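Local coordinates for protein antigen TpF1 (Treponema pallidum, PDB 2FJC) that binds ferric iron as a mini-ferritin of the Dps family and probably oxidises the metal within a twelve-subunit protein shell, at residues B[52-57]-B[108-113]; B[18-23]-B[114-119]; B[90-95]-B[103-108]; B[23-28]-B[56-61]. All coordinates share one frame; numbering follows the deposited sequence.

Contact 1 (B[52-57]-B[108-113]); sequences EEYYVS and RDFEYL
Tyr54 is the residue through which segment 52-57 reaches helix 99-127, and its partner there is Phe110. The two backbones stay well apart, with 10.2 Å between Tyr54 CA and Phe110 CA, so the rings alone span the gap. Both rings swing to the backbone-N side of their own residue, CG lying anti to the carbonyl carbon (chi1 -73° in Tyr54), and each is thereby aimed into the space between the helices. Phe110 presents the far edge of its ring. Its CE2 stands 3.7 Å above the plane of the Tyr54 ring, over its centre, while its CZ comes within 3.8 Å of Tyr54 CG nearer the root of the side chain. With the planes turned 74° apart and the centroids separated by 5.0 Å, this is a T-shaped pair in which tyrosine supplies the face and phenylalanine the edge. No hydrogen bond joins the segments, and the interaction is wholly one of rings. One step along the chain, Tyr55 turns the other way, stacking on His33, meeting His36 edge-to-face, and packing on the iron ligand Asp63 of a neighbouring subunit. Leu28 of helix 8-38 and Leu143, Ala146 and Ile147 of helix 130-154 touch Phe110. The pair thus lies between two helices placed diagonally across the core, an arrangement characteristic of the ferritin four-helix bundle.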
loop_
_atom_site.group_PDB
_atom_site.type_symbol
_atom_site.label_atom_id
_atom_site.label_comp_id
_atom_site.label_asym_id
_atom_site.label_seq_id
_atom_site.Cartn_x
_atom_site.Cartn_y
_atom_site.Cartn_z
ATOM N N GLU B 52 11.776 8.338 20.469
ATOM C CA GLU B 52 10.502 8.715 19.884
ATOM C C GLU B 52 9.583 7.497 19.867
ATOM O O GLU B 52 8.407 7.600 20.199
ATOM C CB GLU B 52 10.689 9.257 18.467
ATOM C CG GLU B 52 9.381 9.516 17.736
ATOM C CD GLU B 52 9.577 10.225 16.402
ATOM O OE1 GLU B 52 10.539 9.891 15.677
ATOM O OE2 GLU B 52 8.757 11.111 16.077
ATOM N N GLU B 53 10.117 6.345 19.476
ATOM C CA GLU B 53 9.319 5.120 19.457
ATOM C C GLU B 53 8.737 4.945 20.852
ATOM O O GLU B 53 7.556 4.641 21.009
ATOM C CB GLU B 53 10.181 3.901 19.125
ATOM C CG GLU B 53 10.454 3.675 17.659
ATOM C CD GLU B 53 11.423 2.523 17.421
ATOM O OE1 GLU B 53 11.247 1.438 18.042
ATOM O OE2 GLU B 53 12.361 2.705 16.605
ATOM N N TYR B 54 9.578 5.159 21.861
ATOM C CA TYR B 54 9.151 5.020 23.242
ATOM C C TYR B 54 8.026 5.961 23.629
ATOM O O TYR B 54 7.017 5.522 24.189
ATOM C CB TYR B 54 10.322 5.231 24.208
ATOM C CG TYR B 54 11.326 4.093 24.266
ATOM C CD1 TYR B 54 11.013 2.820 23.766
ATOM C CD2 TYR B 54 12.578 4.276 24.860
ATOM C CE1 TYR B 54 11.921 1.760 23.857
ATOM C CE2 TYR B 54 13.489 3.218 24.961
ATOM C CZ TYR B 54 13.155 1.971 24.459
ATOM O OH TYR B 54 14.055 0.937 24.560
ATOM N N TYR B 55 8.173 7.253 23.350
ATOM C CA TYR B 55 7.110 8.146 23.760
ATOM C C TYR B 55 5.834 7.960 22.957
ATOM O O TYR B 55 4.752 8.282 23.434
ATOM C CB TYR B 55 7.576 9.621 23.808
ATOM C CG TYR B 55 7.962 10.342 22.521
ATOM C CD1 TYR B 55 7.035 10.553 21.498
ATOM C CD2 TYR B 55 9.223 10.944 22.398
ATOM C CE1 TYR B 55 7.346 11.354 20.393
ATOM C CE2 TYR B 55 9.546 11.741 21.305
ATOM C CZ TYR B 55 8.604 11.946 20.309
ATOM O OH TYR B 55 8.914 12.765 19.246
ATOM N N VAL B 56 5.952 7.421 21.750
ATOM C CA VAL B 56 4.770 7.160 20.940
ATOM C C VAL B 56 4.060 6.002 21.629
ATOM O O VAL B 56 2.848 6.012 21.814
ATOM C CB VAL B 56 5.146 6.750 19.482
ATOM C CG1 VAL B 56 3.970 6.044 18.816
ATOM C CG2 VAL B 56 5.555 7.998 18.675
ATOM N N SER B 57 4.840 5.006 22.023
ATOM C CA SER B 57 4.304 3.847 22.703
ATOM C C SER B 57 3.729 4.243 24.069
ATOM O O SER B 57 2.676 3.760 24.485
ATOM C CB SER B 57 5.399 2.808 22.887
ATOM O OG SER B 57 4.951 1.762 23.728
ATOM N N ARG B 108 15.193 2.630 34.111
ATOM C CA ARG B 108 14.795 2.702 35.507
ATOM C C ARG B 108 13.303 3.039 35.615
ATOM O O ARG B 108 12.572 2.424 36.405
ATOM C CB ARG B 108 15.643 3.762 36.215
ATOM C CG ARG B 108 15.795 3.589 37.718
ATOM C CD ARG B 108 16.806 4.604 38.286
ATOM N NE ARG B 108 18.092 4.513 37.597
ATOM C CZ ARG B 108 18.917 5.543 37.399
ATOM N NH1 ARG B 108 18.591 6.757 37.845
ATOM N NH2 ARG B 108 20.059 5.368 36.733
ATOM N N ASP B 109 12.852 4.009 34.820
ATOM C CA ASP B 109 11.446 4.401 34.837
ATOM C C ASP B 109 10.551 3.289 34.279
ATOM O O ASP B 109 9.427 3.079 34.753
ATOM C CB ASP B 109 11.223 5.697 34.044
ATOM C CG ASP B 109 11.750 6.927 34.770
ATOM O OD1 ASP B 109 11.878 6.881 36.012
ATOM O OD2 ASP B 109 12.025 7.953 34.103
ATOM N N PHE B 110 11.052 2.577 33.279
ATOM C CA PHE B 110 10.295 1.483 32.695
ATOM C C PHE B 110 10.126 0.390 33.746
ATOM O O PHE B 110 9.056 -0.197 33.874
ATOM C CB PHE B 110 11.016 0.917 31.469
ATOM C CG PHE B 110 10.785 1.706 30.199
ATOM C CD1 PHE B 110 9.918 2.800 30.181
ATOM C CD2 PHE B 110 11.406 1.320 29.006
ATOM C CE1 PHE B 110 9.673 3.491 28.994
ATOM C CE2 PHE B 110 11.165 2.007 27.815
ATOM C CZ PHE B 110 10.298 3.093 27.809
ATOM N N GLU B 111 11.187 0.123 34.501
ATOM C CA GLU B 111 11.130 -0.898 35.535
ATOM C C GLU B 111 10.173 -0.464 36.640
ATOM O O GLU B 111 9.413 -1.275 37.159
ATOM C CB GLU B 111 12.535 -1.165 36.093
ATOM C CG GLU B 111 13.470 -1.775 35.060
ATOM C CD GLU B 111 14.918 -1.844 35.523
ATOM O OE1 GLU B 111 15.409 -0.854 36.100
ATOM O OE2 GLU B 111 15.572 -2.881 35.290
ATOM N N TYR B 112 10.202 0.816 36.991
ATOM C CA TYR B 112 9.295 1.311 38.008
ATOM C C TYR B 112 7.863 1.111 37.513
ATOM O O TYR B 112 7.019 0.623 38.260
ATOM C CB TYR B 112 9.565 2.790 38.310
ATOM C CG TYR B 112 8.402 3.516 38.946
ATOM C CD1 TYR B 112 7.397 4.085 38.162
ATOM C CD2 TYR B 112 8.296 3.631 40.335
ATOM C CE1 TYR B 112 6.317 4.751 38.740
ATOM C CE2 TYR B 112 7.217 4.296 40.925
ATOM C CZ TYR B 112 6.231 4.851 40.116
ATOM O OH TYR B 112 5.141 5.488 40.674
ATOM N N LEU B 113 7.590 1.478 36.262
ATOM C CA LEU B 113 6.246 1.296 35.703
ATOM C C LEU B 113 5.860 -0.173 35.694
ATOM O O LEU B 113 4.727 -0.530 36.001
ATOM C CB LEU B 113 6.152 1.827 34.266
ATOM C CG LEU B 113 5.970 3.332 34.079
ATOM C CD1 LEU B 113 5.930 3.663 32.604
ATOM C CD2 LEU B 113 4.688 3.772 34.759
#

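Contact 2 (B[18-23]-B[114-119]); sequences LRQHVA and STRFSQ
His21 and Phe117 put ring against ring between two antiparallel helices of the ferritin-type four-helix bundle, with Arg116 filling in beside them. Segments 18-23 and 114-119 run at 157° to one another, their axes 10.6 Å apart at closest approach. His21 gives up the most surface. One face of its imidazole lies under Phe117 CD1, which stands 3.4 Å above the plane and over its centre. The ring planes are inclined by 49°, so the pair is neither a stack nor edge-to-face, and the side chains pass one another, running in opposing directions from their helices. The imidazole is also held through its polar end: His21 NE2 is hydrogen-bonded to Thr120 OG1, one helical turn beyond Arg116, which would limit rotation of the ring. Phe117 is closed in by Ile65 of helix 44-71 and by Ile136, Ile139, Leu140 and Leu143 of helix 130-154, which places the aromatic pair at the bundle's apolar interior. Arg116 lies beside the aromatic pair. Its CB is 4.1 Å from His21 CE1, and bends at chi2 (-132°) and chi3 turn the rest of the chain toward Gln20, whose extended side chain meets it at about a right angle. There Arg116 NE donates a weak hydrogen bond, short but far from straight, to Gln20 OE1 at 2.6 Å.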
loop_
_atom_site.group_PDB
_atom_site.type_symbol
_atom_site.label_atom_id
_atom_site.label_comp_id
_atom_site.label_asym_id
_atom_site.label_seq_id
_atom_site.Cartn_x
_atom_site.Cartn_y
_atom_site.Cartn_z
ATOM N N LEU B 18 -4.989 2.875 38.071
ATOM C CA LEU B 18 -5.087 3.409 36.715
ATOM C C LEU B 18 -4.811 4.916 36.682
ATOM O O LEU B 18 -4.075 5.395 35.824
ATOM C CB LEU B 18 -6.467 3.099 36.139
ATOM C CG LEU B 18 -6.574 1.855 35.252
ATOM C CD1 LEU B 18 -5.659 0.737 35.727
ATOM C CD2 LEU B 18 -8.015 1.409 35.222
ATOM N N ARG B 19 -5.394 5.653 37.621
ATOM C CA ARG B 19 -5.193 7.095 37.701
ATOM C C ARG B 19 -3.719 7.405 37.843
ATOM O O ARG B 19 -3.212 8.344 37.238
ATOM C CB ARG B 19 -5.952 7.692 38.894
ATOM C CG ARG B 19 -7.400 8.048 38.573
ATOM C CD ARG B 19 -8.213 8.353 39.819
ATOM N NE ARG B 19 -7.621 9.402 40.651
ATOM C CZ ARG B 19 -7.628 10.703 40.358
ATOM N NH1 ARG B 19 -8.195 11.140 39.237
ATOM N NH2 ARG B 19 -7.083 11.576 41.202
ATOM N N GLN B 20 -3.021 6.613 38.642
ATOM C CA GLN B 20 -1.607 6.840 38.820
ATOM C C GLN B 20 -0.840 6.499 37.544
ATOM O O GLN B 20 0.107 7.193 37.181
ATOM C CB GLN B 20 -1.049 6.025 39.979
ATOM C CG GLN B 20 0.439 6.258 40.121
ATOM C CD GLN B 20 1.029 5.623 41.344
ATOM O OE1 GLN B 20 1.038 4.391 41.478
ATOM N NE2 GLN B 20 1.538 6.459 42.256
ATOM N N HIS B 21 -1.243 5.430 36.866
ATOM C CA HIS B 21 -0.571 5.048 35.627
ATOM C C HIS B 21 -0.650 6.177 34.608
ATOM O O HIS B 21 0.338 6.501 33.954
ATOM C CB HIS B 21 -1.199 3.791 35.030
ATOM C CG HIS B 21 -1.095 2.592 35.912
ATOM N ND1 HIS B 21 -0.067 2.428 36.810
ATOM C CD2 HIS B 21 -1.853 1.476 35.994
ATOM C CE1 HIS B 21 -0.193 1.256 37.407
ATOM N NE2 HIS B 21 -1.266 0.658 36.929
ATOM N N VAL B 22 -1.831 6.772 34.477
ATOM C CA VAL B 22 -2.020 7.867 33.540
ATOM C C VAL B 22 -1.055 8.996 33.879
ATOM O O VAL B 22 -0.384 9.543 33.003
ATOM C CB VAL B 22 -3.466 8.397 33.592
ATOM C CG1 VAL B 22 -3.584 9.659 32.770
ATOM C CG2 VAL B 22 -4.415 7.333 33.069
ATOM N N ALA B 23 -0.983 9.330 35.160
ATOM C CA ALA B 23 -0.103 10.379 35.621
ATOM C C ALA B 23 1.363 10.054 35.319
ATOM O O ALA B 23 2.092 10.894 34.803
ATOM C CB ALA B 23 -0.297 10.597 37.110
ATOM N N SER B 114 6.812 -1.023 35.335
ATOM C CA SER B 114 6.570 -2.449 35.276
ATOM C C SER B 114 6.091 -3.012 36.616
ATOM O O SER B 114 5.119 -3.764 36.658
ATOM C CB SER B 114 7.834 -3.173 34.832
ATOM O OG SER B 114 7.590 -4.554 34.625
ATOM N N THR B 115 6.760 -2.656 37.710
ATOM C CA THR B 115 6.337 -3.167 39.001
ATOM C C THR B 115 4.964 -2.576 39.366
ATOM O O THR B 115 4.111 -3.264 39.929
ATOM C CB THR B 115 7.375 -2.856 40.111
ATOM O OG1 THR B 115 7.412 -1.450 40.357
ATOM C CG2 THR B 115 8.760 -3.317 39.691
ATOM N N ARG B 116 4.740 -1.312 39.030
ATOM C CA ARG B 116 3.457 -0.703 39.335
ATOM C C ARG B 116 2.337 -1.342 38.513
ATOM O O ARG B 116 1.264 -1.625 39.036
ATOM C CB ARG B 116 3.502 0.810 39.106
ATOM C CG ARG B 116 4.454 1.508 40.068
ATOM C CD ARG B 116 3.808 2.724 40.707
ATOM N NE ARG B 116 2.610 2.372 41.462
ATOM C CZ ARG B 116 2.611 1.599 42.544
ATOM N NH1 ARG B 116 1.471 1.329 43.169
ATOM N NH2 ARG B 116 3.753 1.104 43.006
ATOM N N PHE B 117 2.591 -1.584 37.232
ATOM C CA PHE B 117 1.590 -2.203 36.370
ATOM C C PHE B 117 1.288 -3.625 36.814
ATOM O O PHE B 117 0.148 -4.074 36.743
ATOM C CB PHE B 117 2.045 -2.226 34.908
ATOM C CG PHE B 117 1.885 -0.909 34.195
ATOM C CD1 PHE B 117 0.667 -0.247 34.190
ATOM C CD2 PHE B 117 2.946 -0.344 33.505
ATOM C CE1 PHE B 117 0.511 0.956 33.508
ATOM C CE2 PHE B 117 2.795 0.856 32.822
ATOM C CZ PHE B 117 1.573 1.507 32.825
ATOM N N SER B 118 2.314 -4.337 37.268
ATOM C CA SER B 118 2.127 -5.702 37.733
ATOM C C SER B 118 1.159 -5.761 38.915
ATOM O O SER B 118 0.371 -6.694 39.027
ATOM C CB SER B 118 3.464 -6.320 38.133
ATOM O OG SER B 118 4.197 -6.726 36.998
ATOM N N GLN B 119 1.215 -4.766 39.793
ATOM C CA GLN B 119 0.318 -4.755 40.939
ATOM C C GLN B 119 -1.114 -4.647 40.438
ATOM O O GLN B 119 -2.013 -5.308 40.951
ATOM C CB GLN B 119 0.635 -3.582 41.868
ATOM C CG GLN B 119 2.087 -3.532 42.292
ATOM C CD GLN B 119 2.405 -2.312 43.135
ATOM O OE1 GLN B 119 1.926 -1.205 42.860
ATOM N NE2 GLN B 119 3.228 -2.502 44.161
#

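Contact 3 (B[90-95]-B[103-108]); sequences AEETEK and LARVKR
Arg105 reaches from helix 99-127 to Glu92 and Glu94 in the loop 90-95, forming a three-residue salt-bridge network. The loop belongs to the long crossover that links the second and third helices of a ferritin-like bundle, so the network ties this connection to the bundle's flank. The arginine runs extended from CG to NE and offers the edge of its guanidinium to both carboxylates. The stronger grip is on Glu92: Arg105 NH1 donates to Glu92 OE1 at 2.7 Å, with the oxygen close to the guanidinium plane but approached from above the carboxylate plane. That same OE1 is hydrogen-bonded to Tyr35 OH of helix 8-38, giving a buried acceptor two partners. Glu92 OE2 has its own, weaker partner in the backbone Glu94 N, 3.3 Å away, a local bond from two residues further along the loop. Glu94 approaches from another side, its carboxylate turned 78° from the guanidinium. A chi1 of 64° tucks its CG over the backbone, flanked by N and C, and the chain then extends toward the arginine. Glu91 accepts from Met80 N and Ala81 N of a neighbouring subunit, and Lys95 forms a salt bridge with Glu82 of that subunit. In the outer half of the network, Glu94 OE2 accepts weak bonds from both Arg105 NH1 and Arg105 NH2, each 3.4 Å away.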
loop_
_atom_site.group_PDB
_atom_site.type_symbol
_atom_site.label_atom_id
_atom_site.label_comp_id
_atom_site.label_asym_id
_atom_site.label_seq_id
_atom_site.Cartn_x
_atom_site.Cartn_y
_atom_site.Cartn_z
ATOM N N ALA B 90 9.944 11.151 38.724
ATOM C CA ALA B 90 10.548 12.466 38.798
ATOM C C ALA B 90 10.820 12.994 37.393
ATOM O O ALA B 90 11.234 12.243 36.500
ATOM C CB ALA B 90 11.852 12.389 39.593
ATOM N N GLU B 91 10.581 14.286 37.200
ATOM C CA GLU B 91 10.830 14.910 35.911
ATOM C C GLU B 91 12.328 15.146 35.738
ATOM O O GLU B 91 13.055 15.289 36.715
ATOM C CB GLU B 91 10.074 16.236 35.805
ATOM C CG GLU B 91 8.563 16.071 35.838
ATOM C CD GLU B 91 7.838 17.241 35.215
ATOM O OE1 GLU B 91 7.930 18.364 35.752
ATOM O OE2 GLU B 91 7.176 17.042 34.177
ATOM N N GLU B 92 12.786 15.160 34.490
ATOM C CA GLU B 92 14.189 15.388 34.190
ATOM C C GLU B 92 14.406 16.893 34.182
ATOM O O GLU B 92 13.837 17.607 33.360
ATOM C CB GLU B 92 14.551 14.802 32.826
ATOM C CG GLU B 92 16.012 14.931 32.495
ATOM C CD GLU B 92 16.898 14.291 33.551
ATOM O OE1 GLU B 92 16.975 13.043 33.595
ATOM O OE2 GLU B 92 17.508 15.038 34.347
ATOM N N THR B 93 15.232 17.372 35.103
ATOM C CA THR B 93 15.496 18.803 35.210
ATOM C C THR B 93 16.697 19.250 34.408
ATOM O O THR B 93 16.793 20.416 34.036
ATOM C CB THR B 93 15.730 19.223 36.669
ATOM O OG1 THR B 93 16.847 18.496 37.193
ATOM C CG2 THR B 93 14.490 18.946 37.518
ATOM N N GLU B 94 17.621 18.339 34.140
ATOM C CA GLU B 94 18.794 18.721 33.377
ATOM C C GLU B 94 18.616 18.544 31.881
ATOM O O GLU B 94 17.816 17.727 31.421
ATOM C CB GLU B 94 20.027 17.949 33.846
ATOM C CG GLU B 94 19.986 16.456 33.644
ATOM C CD GLU B 94 21.170 15.762 34.304
ATOM O OE1 GLU B 94 21.309 15.875 35.543
ATOM O OE2 GLU B 94 21.963 15.110 33.584
ATOM N N LYS B 95 19.345 19.367 31.135
ATOM C CA LYS B 95 19.350 19.333 29.678
ATOM C C LYS B 95 20.761 18.874 29.358
ATOM O O LYS B 95 21.624 18.866 30.248
ATOM C CB LYS B 95 19.127 20.728 29.089
ATOM C CG LYS B 95 17.680 21.143 28.907
ATOM C CD LYS B 95 16.957 21.286 30.221
ATOM C CE LYS B 95 15.602 21.922 30.013
ATOM N NZ LYS B 95 14.923 22.168 31.312
ATOM N N LEU B 103 19.520 6.530 28.674
ATOM C CA LEU B 103 18.946 5.205 28.552
ATOM C C LEU B 103 18.814 4.518 29.910
ATOM O O LEU B 103 17.818 3.840 30.173
ATOM C CB LEU B 103 19.782 4.346 27.602
ATOM C CG LEU B 103 19.810 4.817 26.145
ATOM C CD1 LEU B 103 20.589 3.813 25.309
ATOM C CD2 LEU B 103 18.391 4.988 25.620
ATOM N N ALA B 104 19.806 4.703 30.776
ATOM C CA ALA B 104 19.769 4.082 32.093
ATOM C C ALA B 104 18.580 4.620 32.867
ATOM O O ALA B 104 17.935 3.893 33.620
ATOM C CB ALA B 104 21.057 4.360 32.855
ATOM N N ARG B 105 18.290 5.899 32.675
ATOM C CA ARG B 105 17.163 6.502 33.365
ATOM C C ARG B 105 15.816 6.023 32.825
ATOM O O ARG B 105 14.903 5.772 33.614
ATOM C CB ARG B 105 17.251 8.030 33.316
ATOM C CG ARG B 105 18.453 8.547 34.062
ATOM C CD ARG B 105 18.580 10.050 34.034
ATOM N NE ARG B 105 19.921 10.442 34.460
ATOM C CZ ARG B 105 20.375 11.689 34.475
ATOM N NH1 ARG B 105 19.596 12.695 34.094
ATOM N NH2 ARG B 105 21.625 11.927 34.845
ATOM N N VAL B 106 15.671 5.879 31.507
ATOM C CA VAL B 106 14.383 5.403 31.011
ATOM C C VAL B 106 14.215 3.938 31.421
ATOM O O VAL B 106 13.116 3.508 31.727
ATOM C CB VAL B 106 14.209 5.556 29.457
ATOM C CG1 VAL B 106 14.769 6.876 29.004
ATOM C CG2 VAL B 106 14.839 4.404 28.722
ATOM N N LYS B 107 15.304 3.177 31.442
ATOM C CA LYS B 107 15.217 1.781 31.845
ATOM C C LYS B 107 14.687 1.732 33.280
ATOM O O LYS B 107 13.830 0.914 33.618
ATOM C CB LYS B 107 16.594 1.111 31.779
ATOM C CG LYS B 107 16.615 -0.337 32.255
ATOM C CD LYS B 107 17.954 -0.989 31.976
ATOM C CE LYS B 107 17.958 -2.467 32.326
ATOM N NZ LYS B 107 17.939 -2.677 33.790
ATOM N N ARG B 108 15.193 2.630 34.111
ATOM C CA ARG B 108 14.795 2.702 35.507
ATOM C C ARG B 108 13.303 3.039 35.615
ATOM O O ARG B 108 12.572 2.424 36.405
ATOM C CB ARG B 108 15.643 3.762 36.215
ATOM C CG ARG B 108 15.795 3.589 37.718
ATOM C CD ARG B 108 16.806 4.604 38.286
ATOM N NE ARG B 108 18.092 4.513 37.597
ATOM C CZ ARG B 108 18.917 5.543 37.399
ATOM N NH1 ARG B 108 18.591 6.757 37.845
ATOM N NH2 ARG B 108 20.059 5.368 36.733
#

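Contact 4 (B[23-28]-B[56-61]); sequences ADLGVL and VSVTEA
Val58 is the main bump of this interface, pressing into a hollow on helix 8-38 bordered by Leu25 and Leu28. Tyr29 and Leu32 of the same helix also touch it, making a set spaced as in knobs-into-holes packing. The valine's two methyls divide the work. CG1, anti to the backbone N (chi1 158°), pushes down toward the helix backbone, where Val58 CG1 lies 3.4 Å from Leu25 O. CG2 points to the next turn and meets a methyl there, Val58 CG2 to Leu28 CD1 measuring 3.9 Å, with the two side chains crossing at about a right angle. Leu25 returns the fit: its CG rests 3.8 Å from Val58 O, and its branch CD2 reaches on to Ala61, 4.2 Å from Ala61 CB. Leu25 CD2 also comes 4.0 Å from Ala61 C, so the leucine lies against the backbone there. The axes come within 9.0 Å at 156°, a nearly antiparallel pair. Behind the interface, Leu113 of helix 99-127 packs on both leucines, while Thr59, whose side chain leaves the backbone away from helix 8-38, is hydrogen-bonded through OG1 to Tyr29 OH of a neighbouring subunit. The interface therefore joins the first two helices of the bundle, with helix 99-127 covering the leucines.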
loop_
_atom_site.group_PDB
_atom_site.type_symbol
_atom_site.label_atom_id
_atom_site.label_comp_id
_atom_site.label_asym_id
_atom_site.label_seq_id
_atom_site.Cartn_x
_atom_site.Cartn_y
_atom_site.Cartn_z
ATOM N N ALA B 23 -0.983 9.330 35.160
ATOM C CA ALA B 23 -0.103 10.379 35.621
ATOM C C ALA B 23 1.363 10.054 35.319
ATOM O O ALA B 23 2.092 10.894 34.803
ATOM C CB ALA B 23 -0.297 10.597 37.110
ATOM N N ASP B 24 1.788 8.836 35.633
ATOM C CA ASP B 24 3.166 8.438 35.391
ATOM C C ASP B 24 3.484 8.420 33.907
ATOM O O ASP B 24 4.555 8.869 33.499
ATOM C CB ASP B 24 3.457 7.060 36.006
ATOM C CG ASP B 24 3.532 7.093 37.536
ATOM O OD1 ASP B 24 3.755 8.178 38.113
ATOM O OD2 ASP B 24 3.388 6.031 38.170
ATOM N N LEU B 25 2.563 7.899 33.102
ATOM C CA LEU B 25 2.750 7.842 31.659
ATOM C C LEU B 25 2.857 9.262 31.117
ATOM O O LEU B 25 3.712 9.548 30.275
ATOM C CB LEU B 25 1.575 7.123 30.985
ATOM C CG LEU B 25 1.707 5.640 30.609
ATOM C CD1 LEU B 25 2.965 5.016 31.180
ATOM C CD2 LEU B 25 0.477 4.905 31.097
ATOM N N GLY B 26 1.990 10.143 31.609
ATOM C CA GLY B 26 2.008 11.526 31.166
ATOM C C GLY B 26 3.361 12.156 31.430
ATOM O O GLY B 26 3.944 12.802 30.558
ATOM N N VAL B 27 3.869 11.956 32.641
ATOM C CA VAL B 27 5.159 12.504 33.021
ATOM C C VAL B 27 6.285 11.889 32.183
ATOM O O VAL B 27 7.178 12.592 31.722
ATOM C CB VAL B 27 5.434 12.265 34.529
ATOM C CG1 VAL B 27 6.860 12.637 34.864
ATOM C CG2 VAL B 27 4.474 13.107 35.370
ATOM N N LEU B 28 6.229 10.579 31.977
ATOM C CA LEU B 28 7.248 9.890 31.200
ATOM C C LEU B 28 7.268 10.394 29.762
ATOM O O LEU B 28 8.331 10.515 29.150
ATOM C CB LEU B 28 6.972 8.396 31.176
ATOM C CG LEU B 28 8.164 7.471 31.353
ATOM C CD1 LEU B 28 7.777 6.114 30.821
ATOM C CD2 LEU B 28 9.390 8.010 30.644
ATOM N N VAL B 56 5.952 7.421 21.750
ATOM C CA VAL B 56 4.770 7.160 20.940
ATOM C C VAL B 56 4.060 6.002 21.629
ATOM O O VAL B 56 2.848 6.012 21.814
ATOM C CB VAL B 56 5.146 6.750 19.482
ATOM C CG1 VAL B 56 3.970 6.044 18.816
ATOM C CG2 VAL B 56 5.555 7.998 18.675
ATOM N N SER B 57 4.840 5.006 22.023
ATOM C CA SER B 57 4.304 3.847 22.703
ATOM C C SER B 57 3.729 4.243 24.069
ATOM O O SER B 57 2.676 3.760 24.485
ATOM C CB SER B 57 5.399 2.808 22.887
ATOM O OG SER B 57 4.951 1.762 23.728
ATOM N N VAL B 58 4.426 5.132 24.764
ATOM C CA VAL B 58 3.981 5.581 26.066
ATOM C C VAL B 58 2.657 6.328 25.974
ATOM O O VAL B 58 1.761 6.127 26.802
ATOM C CB VAL B 58 5.043 6.506 26.726
ATOM C CG1 VAL B 58 4.399 7.379 27.791
ATOM C CG2 VAL B 58 6.159 5.665 27.341
ATOM N N THR B 59 2.522 7.188 24.972
ATOM C CA THR B 59 1.295 7.956 24.850
ATOM C C THR B 59 0.146 7.048 24.429
ATOM O O THR B 59 -1.018 7.348 24.675
ATOM C CB THR B 59 1.451 9.125 23.853
ATOM O OG1 THR B 59 0.585 10.198 24.251
ATOM C CG2 THR B 59 1.097 8.690 22.448
ATOM N N GLU B 60 0.484 5.929 23.803
ATOM C CA GLU B 60 -0.518 4.969 23.377
ATOM C C GLU B 60 -1.091 4.324 24.645
ATOM O O GLU B 60 -2.312 4.227 24.814
ATOM C CB GLU B 60 0.130 3.910 22.485
ATOM C CG GLU B 60 -0.827 2.897 21.875
ATOM C CD GLU B 60 -0.095 1.798 21.102
ATOM O OE1 GLU B 60 0.556 0.942 21.751
ATOM O OE2 GLU B 60 -0.162 1.799 19.847
ATOM N N ALA B 61 -0.203 3.882 25.532
ATOM C CA ALA B 61 -0.623 3.264 26.785
ATOM C C ALA B 61 -1.366 4.306 27.620
ATOM O O ALA B 61 -2.352 4.008 28.292
ATOM C CB ALA B 61 0.586 2.745 27.543
#

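Three of the four contacts draw on helix 99-127, in the order contact 3, contact 1, contact 2 along it, whereas contact 4 joins helices 8-38 and 44-71. Contacts 1 and 4 lie closest, centres about 7 Å apart, and are further linked by a probable hydrogen bond between Tyr112 OH and Asp24 OD2. Contact 2 continues from contact 4 along helix 8-38, sharing Ala23. Contact 3 sits about 18 Å from contact 2, centre to centre, on the bundle's flank. In sequence, contact 2 spans the widest interval and encloses the other three. Such long-range closures make one ferritin-like unit, while residues within the segments of contacts 3 and 4 meet the same neighbouring subunit.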